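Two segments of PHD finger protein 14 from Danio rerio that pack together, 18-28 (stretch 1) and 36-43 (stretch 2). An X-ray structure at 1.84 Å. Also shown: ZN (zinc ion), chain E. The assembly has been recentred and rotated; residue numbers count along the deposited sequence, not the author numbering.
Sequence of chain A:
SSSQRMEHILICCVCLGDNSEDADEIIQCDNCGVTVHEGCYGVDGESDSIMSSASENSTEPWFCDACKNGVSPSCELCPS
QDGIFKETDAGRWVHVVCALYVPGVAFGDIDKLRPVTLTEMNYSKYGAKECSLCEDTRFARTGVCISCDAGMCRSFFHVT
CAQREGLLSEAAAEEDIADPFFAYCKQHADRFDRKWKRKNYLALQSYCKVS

Stretch 1, residues 18-28: DNSEDADEIIQ
Stretch 2, residues 36-43: VHEGCYGV

Zinc-finger domains are too small to rest on a large hydrophobic core, and they commonly combine a short β-ladder, a few well-placed side-chain hydrogen bonds and a metal site. Two segments of PHD finger protein 14 illustrate the principle, burying 520 Å² between them, both sides summed.

The backbone ladder sets the register. Residues 26-28 of the first stretch form a strand that runs antiparallel to Val 36 and His 37, the end of a strand that begins earlier in the chain. Ile 27 and Val 36 are the hydrogen-bonded pair, their CA atoms 5.6 Å apart: Ile 27 N donates to Val 36 O at 2.8 Å, and Val 36 N returns the bond to Ile 27 O at 3.0 Å. Ile 26 and His 37 are the non-hydrogen-bonded pair, with CA atoms only 4.3 Å apart. As is usual for such a pair the CA atoms come close, and CA-H...O contacts accompany the approach, Ile 26 CA to Val 36 O at 3.4 Å and His 37 CA to Glu 25 O at 3.6 Å. The ladder closes where Glu 38 N donates to Glu 25 O at 2.9 Å. Ile 26 and Ile 27 are extended (phi/psi -89/111 and -99/162); in the second stretch Val 36 (-158/145) and His 37 (-60/138) give way to -48/-50 at Glu 38, as the chain enters a weakly bonded helical turn.

Side-chain polar bonds secure that turn. Asp 24, with chi1 t, brings its carboxylate to the backbone, and Gly 39 N donates to Asp 24 OD1 at 2.8 Å with a nearly straight angle of 170°. Gly 39 suits this close approach, because an ideal CB there would lie 2.6 Å from Asp 24 OD2, a clash. Glu 38 reciprocates: its m, t side chain reaches back so that Glu 38 OE1 accepts from Glu 25 N at 3.1 Å. The price is a pair of like charges, Asp 24 OD1 and Glu 38 OE1, 4.1 Å apart; each carboxylate is nevertheless supplied with a backbone N-H. Within the second stretch, Tyr 41 N and Val 43 N both donate to Glu 38 O, at 3.1 and 2.9 Å, and Gly 42 leaves the helix with positive phi (83/8).

Apolar contacts divide between the sheet faces. On the Ile 27 and Val 36 face, Ile 27 (p, t) places CG1 4.0 Å from Val 36 CG1, while its CD1 comes 4.4 Å from Val 43 CG1. Ile 27 CG2 also lies 3.9 Å from Glu 38 CG, using the aliphatic part of that acid. On the other face, Ile 26 (m, t) sets CG1 3.5 Å from His 37 CD2.

Metal binding joins these themes at His 37 (chi1 m, chi2 122°). His 37 ND1 binds zinc at 2.1 Å, which leaves His 37 NE2 to carry the proton and donate to Asn 19 O at 2.9 Å, with the acceptor near the ring plane. Cys 40 SG (chi1 m) binds the zinc at 2.3 Å, and two ligands from elsewhere in the structure complete the site.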

ATOM      1  N   ASP A  18       8.017 -11.188   4.711  1.00 50.94           N
ATOM      2  CA  ASP A  18       9.467 -11.286   4.603  1.00 55.19           C
ATOM      3  C   ASP A  18       9.947 -12.554   3.906  1.00 59.36           C
ATOM      4  O   ASP A  18      11.160 -12.801   3.869  1.00 62.00           O
ATOM      5  CB  ASP A  18      10.112 -11.186   5.992  1.00 61.04           C
ATOM      6  CG  ASP A  18       9.586 -12.233   6.972  1.00 68.34           C
ATOM      7  OD1 ASP A  18       9.633 -13.443   6.666  1.00 72.89           O
ATOM      8  OD2 ASP A  18       9.145 -11.841   8.071  1.00 70.89           O
ATOM      9  N   ASN A  19       9.047 -13.360   3.354  1.00 60.52           N
ATOM     10  CA  ASN A  19       9.444 -14.621   2.741  1.00 67.38           C
ATOM     11  C   ASN A  19       9.940 -14.365   1.321  1.00 70.52           C
ATOM     12  O   ASN A  19       9.186 -13.878   0.470  1.00 67.90           O
ATOM     13  CB  ASN A  19       8.276 -15.605   2.738  1.00 68.73           C
ATOM     14  CG  ASN A  19       8.731 -17.052   2.670  1.00 74.24           C
ATOM     15  OD1 ASN A  19       9.901 -17.359   2.905  1.00 78.21           O
ATOM     16  ND2 ASN A  19       7.804 -17.951   2.356  1.00 75.14           N
ATOM     17  N   SER A  20      11.205 -14.683   1.067  1.00 77.34           N
ATOM     18  CA  SER A  20      11.813 -14.518  -0.251  1.00 79.81           C
ATOM     19  C   SER A  20      12.202 -15.890  -0.796  1.00 87.82           C
ATOM     20  O   SER A  20      13.376 -16.267  -0.837  1.00 91.20           O
ATOM     21  CB  SER A  20      13.021 -13.575  -0.169  1.00 75.35           C
ATOM     22  OG  SER A  20      13.524 -13.274  -1.460  1.00 72.38           O
ATOM     23  N   GLU A  21      11.189 -16.640  -1.231  1.00 90.36           N
ATOM     24  CA  GLU A  21      11.382 -18.005  -1.707  1.00 97.34           C
ATOM     25  C   GLU A  21      11.904 -18.030  -3.138  1.00101.18           C
ATOM     26  O   GLU A  21      12.479 -17.049  -3.615  1.00101.73           O
ATOM     27  CB  GLU A  21      10.072 -18.790  -1.611  1.00 99.29           C
ATOM     28  CG  GLU A  21       9.570 -18.982  -0.190  1.00100.19           C
ATOM     29  CD  GLU A  21      10.377 -20.006   0.585  1.00104.44           C
ATOM     30  OE1 GLU A  21      10.747 -21.044  -0.002  1.00107.45           O
ATOM     31  OE2 GLU A  21      10.646 -19.774   1.783  1.00104.59           O
ATOM     32  N   ASP A  22      11.705 -19.154  -3.830  1.00104.26           N
ATOM     33  CA  ASP A  22      12.239 -19.314  -5.178  1.00107.12           C
ATOM     34  C   ASP A  22      11.397 -18.571  -6.208  1.00104.21           C
ATOM     35  O   ASP A  22      11.921 -17.769  -6.990  1.00102.64           O
ATOM     36  CB  ASP A  22      12.322 -20.800  -5.533  1.00113.06           C
ATOM     37  CG  ASP A  22      13.079 -21.605  -4.495  1.00117.87           C
ATOM     38  OD1 ASP A  22      14.212 -21.216  -4.144  1.00119.45           O
ATOM     39  OD2 ASP A  22      12.534 -22.627  -4.024  1.00120.11           O
ATOM     40  N   ALA A  23      10.088 -18.828  -6.221  1.00102.31           N
ATOM     41  CA  ALA A  23       9.225 -18.247  -7.245  1.00 98.33           C
ATOM     42  C   ALA A  23       9.079 -16.741  -7.061  1.00 95.05           C
ATOM     43  O   ALA A  23       9.246 -15.969  -8.013  1.00 96.97           O
ATOM     44  CB  ALA A  23       7.857 -18.929  -7.226  1.00 99.11           C
ATOM     45  N   ASP A  24       8.771 -16.303  -5.844  1.00 87.84           N
ATOM     46  CA  ASP A  24       8.539 -14.891  -5.553  1.00 77.09           C
ATOM     47  C   ASP A  24       9.647 -14.398  -4.628  1.00 72.04           C
ATOM     48  O   ASP A  24       9.588 -14.591  -3.410  1.00 69.67           O
ATOM     49  CB  ASP A  24       7.162 -14.684  -4.932  1.00 71.74           C
ATOM     50  CG  ASP A  24       6.733 -13.233  -4.946  1.00 68.17           C
ATOM     51  OD1 ASP A  24       7.523 -12.384  -5.407  1.00 67.11           O
ATOM     52  OD2 ASP A  24       5.603 -12.942  -4.500  1.00 67.28           O
ATOM     53  N   GLU A  25      10.654 -13.754  -5.211  1.00 67.01           N
ATOM     54  CA  GLU A  25      11.750 -13.192  -4.440  1.00 60.52           C
ATOM     55  C   GLU A  25      11.466 -11.735  -4.100  1.00 47.34           C
ATOM     56  O   GLU A  25      10.714 -11.049  -4.795  1.00 48.44           O
ATOM     57  CB  GLU A  25      13.070 -13.302  -5.208  1.00 70.87           C
ATOM     58  CG  GLU A  25      13.556 -14.729  -5.393  1.00 80.42           C
ATOM     59  CD  GLU A  25      15.007 -14.803  -5.826  1.00 88.44           C
ATOM     60  OE1 GLU A  25      15.435 -13.948  -6.628  1.00 89.61           O
ATOM     61  OE2 GLU A  25      15.722 -15.717  -5.357  1.00 92.86           O
ATOM     62  N   ILE A  26      12.070 -11.272  -3.012  1.00 43.67           N
ATOM     63  CA  ILE A  26      12.005  -9.868  -2.624  1.00 45.18           C
ATOM     64  C   ILE A  26      13.164  -9.147  -3.303  1.00 47.01           C
ATOM     65  O   ILE A  26      14.329  -9.371  -2.969  1.00 49.80           O
ATOM     66  CB  ILE A  26      12.056  -9.701  -1.101  1.00 47.40           C
ATOM     67  CG1 ILE A  26      10.737 -10.165  -0.474  1.00 45.45           C
ATOM     68  CG2 ILE A  26      12.361  -8.255  -0.727  1.00 41.49           C
ATOM     69  CD1 ILE A  26      10.628  -9.885   1.013  1.00 44.07           C
ATOM     70  N   ILE A  27      12.846  -8.286  -4.262  1.00 47.81           N
ATOM     71  CA  ILE A  27      13.849  -7.537  -4.999  1.00 45.56           C
ATOM     72  C   ILE A  27      13.939  -6.141  -4.404  1.00 41.47           C
ATOM     73  O   ILE A  27      13.047  -5.676  -3.692  1.00 40.26           O
ATOM     74  CB  ILE A  27      13.536  -7.475  -6.509  1.00 47.57           C
ATOM     75  CG1 ILE A  27      12.172  -6.821  -6.734  1.00 45.93           C
ATOM     76  CG2 ILE A  27      13.579  -8.872  -7.117  1.00 47.23           C
ATOM     77  CD1 ILE A  27      11.796  -6.668  -8.192  1.00 49.58           C
ATOM     78  N   GLN A  28      15.044  -5.459  -4.696  1.00 41.81           N
ATOM     79  CA  GLN A  28      15.331  -4.165  -4.101  1.00 39.26           C
ATOM     80  C   GLN A  28      15.733  -3.185  -5.188  1.00 42.05           C
ATOM     81  O   GLN A  28      16.535  -3.520  -6.070  1.00 42.80           O
ATOM     82  CB  GLN A  28      16.439  -4.276  -3.047  1.00 46.06           C
ATOM     83  CG  GLN A  28      16.812  -2.960  -2.393  1.00 50.26           C
ATOM     84  CD  GLN A  28      17.738  -3.161  -1.209  1.00 50.34           C
ATOM     85  OE1 GLN A  28      18.679  -3.955  -1.272  1.00 49.98           O
ATOM     86  NE2 GLN A  28      17.465  -2.455  -0.116  1.00 45.90           N
ATOM     87  N   VAL A  36      10.445  -5.120  -2.396  1.00 38.00           N
ATOM     88  CA  VAL A  36       9.105  -5.567  -2.759  1.00 32.06           C
ATOM     89  C   VAL A  36       9.193  -6.979  -3.308  1.00 35.09           C
ATOM     90  O   VAL A  36      10.186  -7.361  -3.940  1.00 36.54           O
ATOM     91  CB  VAL A  36       8.459  -4.588  -3.774  1.00 34.01           C
ATOM     92  CG1 VAL A  36       9.227  -4.593  -5.102  1.00 35.31           C
ATOM     93  CG2 VAL A  36       6.985  -4.923  -3.991  1.00 31.89           C
ATOM     94  N   HIS A  37       8.159  -7.784  -3.027  1.00 38.31           N
ATOM     95  CA  HIS A  37       7.971  -9.048  -3.719  1.00 35.72           C
ATOM     96  C   HIS A  37       7.817  -8.794  -5.211  1.00 38.82           C
ATOM     97  O   HIS A  37       7.122  -7.860  -5.624  1.00 36.48           O
ATOM     98  CB  HIS A  37       6.714  -9.772  -3.214  1.00 42.07           C
ATOM     99  CG  HIS A  37       6.866 -10.444  -1.881  1.00 42.57           C
ATOM    100  ND1 HIS A  37       6.059 -10.141  -0.806  1.00 49.15           N
ATOM    101  CD2 HIS A  37       7.688 -11.438  -1.469  1.00 46.17           C
ATOM    102  CE1 HIS A  37       6.395 -10.902   0.222  1.00 44.90           C
ATOM    103  NE2 HIS A  37       7.381 -11.698  -0.154  1.00 47.03           N
ATOM    104  N   GLU A  38       8.468  -9.633  -6.021  1.00 40.98           N
ATOM    105  CA  GLU A  38       8.160  -9.679  -7.446  1.00 46.47           C
ATOM    106  C   GLU A  38       6.653  -9.753  -7.674  1.00 47.17           C
ATOM    107  O   GLU A  38       6.090  -8.979  -8.458  1.00 46.00           O
ATOM    108  CB  GLU A  38       8.848 -10.882  -8.095  1.00 53.12           C
ATOM    109  CG  GLU A  38      10.353 -10.779  -8.218  1.00 56.06           C
ATOM    110  CD  GLU A  38      10.986 -12.107  -8.590  1.00 64.93           C
ATOM    111  OE1 GLU A  38      10.434 -13.159  -8.202  1.00 67.56           O
ATOM    112  OE2 GLU A  38      12.030 -12.104  -9.272  1.00 70.90           O
ATOM    113  N   GLY A  39       5.985 -10.677  -6.980  1.00 47.29           N
ATOM    114  CA  GLY A  39       4.555 -10.870  -7.146  1.00 46.27           C
ATOM    115  C   GLY A  39       3.710  -9.730  -6.624  1.00 43.99           C
ATOM    116  O   GLY A  39       2.546  -9.611  -7.014  1.00 46.39           O
ATOM    117  N   CYS A  40       4.265  -8.881  -5.763  1.00 40.97           N
ATOM    118  CA  CYS A  40       3.535  -7.711  -5.292  1.00 38.54           C
ATOM    119  C   CYS A  40       3.749  -6.480  -6.165  1.00 39.39           C
ATOM    120  O   CYS A  40       3.129  -5.444  -5.904  1.00 40.32           O
ATOM    121  CB  CYS A  40       3.920  -7.389  -3.844  1.00 35.16           C
ATOM    122  SG  CYS A  40       3.344  -8.606  -2.636  1.00 38.72           S
ATOM    123  N   TYR A  41       4.595  -6.565  -7.198  1.00 35.69           N
ATOM    124  CA  TYR A  41       4.888  -5.420  -8.050  1.00 34.30           C
ATOM    125  C   TYR A  41       4.644  -5.690  -9.529  1.00 39.29           C
ATOM    126  O   TYR A  41       4.950  -4.827 -10.361  1.00 41.80           O
ATOM    127  CB  TYR A  41       6.345  -4.973  -7.855  1.00 34.86           C
ATOM    128  CG  TYR A  41       6.619  -3.532  -8.237  1.00 36.11           C
ATOM    129  CD1 TYR A  41       5.897  -2.498  -7.662  1.00 33.48           C
ATOM    130  CD2 TYR A  41       7.628  -3.205  -9.146  1.00 36.84           C
ATOM    131  CE1 TYR A  41       6.143  -1.185  -7.988  1.00 30.66           C
ATOM    132  CE2 TYR A  41       7.883  -1.887  -9.486  1.00 35.14           C
ATOM    133  CZ  TYR A  41       7.142  -0.881  -8.900  1.00 35.20           C
ATOM    134  OH  TYR A  41       7.392   0.431  -9.222  1.00 36.05           O
ATOM    135  N   GLY A  42       4.104  -6.853  -9.884  1.00 40.57           N
ATOM    136  CA  GLY A  42       3.928  -7.210 -11.275  1.00 44.55           C
ATOM    137  C   GLY A  42       5.152  -7.788 -11.945  1.00 56.06           C
ATOM    138  O   GLY A  42       5.135  -7.979 -13.165  1.00 60.89           O
ATOM    139  N   VAL A  43       6.214  -8.065 -11.192  1.00 61.25           N
ATOM    140  CA  VAL A  43       7.430  -8.641 -11.750  1.00 62.45           C
ATOM    141  C   VAL A  43       7.453 -10.146 -11.514  1.00 67.07           C
ATOM    142  O   VAL A  43       7.171 -10.932 -12.419  1.00 70.73           O
ATOM    143  CB  VAL A  43       8.689  -7.975 -11.151  1.00 63.30           C
ATOM    144  CG1 VAL A  43       9.956  -8.597 -11.725  1.00 64.77           C
ATOM    145  CG2 VAL A  43       8.665  -6.474 -11.401  1.00 62.11           C
TER
HETATM  146 ZN    ZN E 504       4.749  -8.554  -0.788  1.00 41.18          ZN